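Surface presentation of antigens protein SpaO (Shigella flexneri, PDB 4TT9) is required for surface presentation and secretion of the Ipa invasion antigens, and this chain is its C-terminal SpoA domain, of the FliN type. Local coordinates at residues M30-N33 with E34-Y38. Numbering follows the deposited sequence.
Sequences MTIN and ELKMY
T31 and E34 meet where a long strand gives way to a single short helix, and the junction is a worked example of how a helix start is capped. The hydroxyl OG1 of T31 accepts from the backbone N of E34 at 2.7 Å. With chi1 at 55°, OG1 sits between the backbone N and the carbonyl carbon of T31, turned in towards the first turn of the helix. The carbonyl O of the same residue takes the N-H of L35 at 2.6 Å, a fairly straight bond (164° at the hydrogen), so T31 serves two successive amides.

Next to this cap lies the tight side, built on buried M30. Its CB rests on the carboxylate end of E34, 3.4 Å from CD, the two side chains crossing at about a right angle. Further along, SD lies 3.5 Å from CA of L35. A bend at chi3 (70°) then carries CE on to Y38, 3.5 Å from CZ. SD itself stands 4.3 Å from the ring centroid in an oblique Met-aromatic contact. F44 stacks on the same ring, and V21 of the second subunit packs on M30.

The other side is looser. K36 N shares weak bonds with the carbonyls of I32 and N33, and its aliphatic chain, extended as far as CE, passes N33 OD1 at 3.7 Å from CD, both residues being exposed to solvent.

M30 and T31 also pair with an antiparallel strand of the second subunit, so the arrangement is a threonine N-cap that starts helix 32-36 directly at the end of a strand which runs on into the sheet across the dimer interface, consistent with the intertwined dimer of SpoA domains.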
loop_
_atom_site.group_PDB
_atom_site.type_symbol
_atom_site.label_atom_id
_atom_site.label_comp_id
_atom_site.label_asym_id
_atom_site.label_seq_id
_atom_site.Cartn_x
_atom_site.Cartn_y
_atom_site.Cartn_z
ATOM N N MET B 30 -2.010 -13.180 -9.853
ATOM C CA MET B 30 -3.121 -13.622 -10.698
ATOM C C MET B 30 -2.749 -13.605 -12.180
ATOM O O MET B 30 -1.866 -12.858 -12.593
ATOM C CB MET B 30 -4.356 -12.746 -10.457
ATOM C CG MET B 30 -4.285 -11.384 -11.114
ATOM S SD MET B 30 -5.719 -10.343 -10.803
ATOM C CE MET B 30 -5.504 -9.985 -9.067
ATOM N N THR B 31 -3.428 -14.428 -12.977
ATOM C CA THR B 31 -3.211 -14.433 -14.416
ATOM C C THR B 31 -3.767 -13.166 -15.016
ATOM O O THR B 31 -4.687 -12.570 -14.466
ATOM C CB THR B 31 -3.897 -15.624 -15.108
ATOM O OG1 THR B 31 -5.292 -15.641 -14.791
ATOM C CG2 THR B 31 -3.288 -16.918 -14.665
ATOM N N ILE B 32 -3.215 -12.754 -16.151
ATOM C CA ILE B 32 -3.762 -11.622 -16.883
ATOM C C ILE B 32 -5.182 -11.979 -17.280
ATOM O O ILE B 32 -6.042 -11.109 -17.409
ATOM C CB ILE B 32 -2.928 -11.287 -18.124
ATOM C CG1 ILE B 32 -1.471 -11.046 -17.728
ATOM C CG2 ILE B 32 -3.480 -10.054 -18.814
ATOM C CD1 ILE B 32 -0.489 -11.124 -18.879
ATOM N N ASN B 33 -5.424 -13.273 -17.454
ATOM C CA ASN B 33 -6.773 -13.761 -17.636
ATOM C C ASN B 33 -7.617 -13.410 -16.422
ATOM O O ASN B 33 -8.666 -12.792 -16.554
ATOM C CB ASN B 33 -6.767 -15.265 -17.850
ATOM C CG ASN B 33 -8.108 -15.781 -18.289
ATOM O OD1 ASN B 33 -8.856 -15.083 -18.966
ATOM N ND2 ASN B 33 -8.428 -17.003 -17.898
ATOM N N GLU B 34 -7.149 -13.798 -15.240
ATOM C CA GLU B 34 -7.841 -13.468 -14.002
ATOM C C GLU B 34 -7.969 -11.967 -13.835
ATOM O O GLU B 34 -9.022 -11.468 -13.469
ATOM C CB GLU B 34 -7.117 -14.059 -12.805
ATOM C CG GLU B 34 -7.672 -13.609 -11.492
ATOM C CD GLU B 34 -7.276 -14.535 -10.389
ATOM O OE1 GLU B 34 -6.896 -15.679 -10.715
ATOM O OE2 GLU B 34 -7.346 -14.125 -9.212
ATOM N N LEU B 35 -6.897 -11.251 -14.137
ATOM C CA LEU B 35 -6.893 -9.798 -14.060
ATOM C C LEU B 35 -8.013 -9.182 -14.881
ATOM O O LEU B 35 -8.500 -8.102 -14.558
ATOM C CB LEU B 35 -5.543 -9.255 -14.525
ATOM C CG LEU B 35 -5.328 -7.742 -14.523
ATOM C CD1 LEU B 35 -5.604 -7.165 -13.145
ATOM C CD2 LEU B 35 -3.921 -7.407 -14.979
ATOM N N LYS B 36 -8.426 -9.864 -15.941
ATOM C CA LYS B 36 -9.543 -9.383 -16.741
ATOM C C LYS B 36 -10.822 -9.357 -15.908
ATOM O O LYS B 36 -11.722 -8.560 -16.165
ATOM C CB LYS B 36 -9.740 -10.263 -17.978
ATOM C CG LYS B 36 -8.608 -10.207 -19.005
ATOM C CD LYS B 36 -8.507 -11.523 -19.771
ATOM C CE LYS B 36 -7.824 -11.359 -21.122
ATOM N NZ LYS B 36 -6.590 -10.536 -21.079
ATOM N N MET B 37 -10.889 -10.211 -14.891
ATOM C CA MET B 37 -12.097 -10.336 -14.076
ATOM C C MET B 37 -12.259 -9.200 -13.063
ATOM O O MET B 37 -13.162 -9.228 -12.224
ATOM C CB MET B 37 -12.115 -11.689 -13.375
ATOM C CG MET B 37 -11.995 -12.857 -14.332
ATOM S SD MET B 37 -11.336 -14.313 -13.512
ATOM C CE MET B 37 -11.554 -15.547 -14.795
ATOM N N TYR B 38 -11.384 -8.204 -13.161
ATOM C CA TYR B 38 -11.487 -6.966 -12.395
ATOM C C TYR B 38 -12.120 -5.858 -13.261
ATOM O O TYR B 38 -11.613 -5.559 -14.344
ATOM C CB TYR B 38 -10.090 -6.544 -11.949
ATOM C CG TYR B 38 -9.579 -7.263 -10.723
ATOM C CD1 TYR B 38 -9.568 -8.652 -10.647
ATOM C CD2 TYR B 38 -9.093 -6.545 -9.643
ATOM C CE1 TYR B 38 -9.099 -9.298 -9.519
ATOM C CE2 TYR B 38 -8.626 -7.176 -8.514
ATOM C CZ TYR B 38 -8.630 -8.549 -8.454
ATOM O OH TYR B 38 -8.159 -9.164 -7.316
#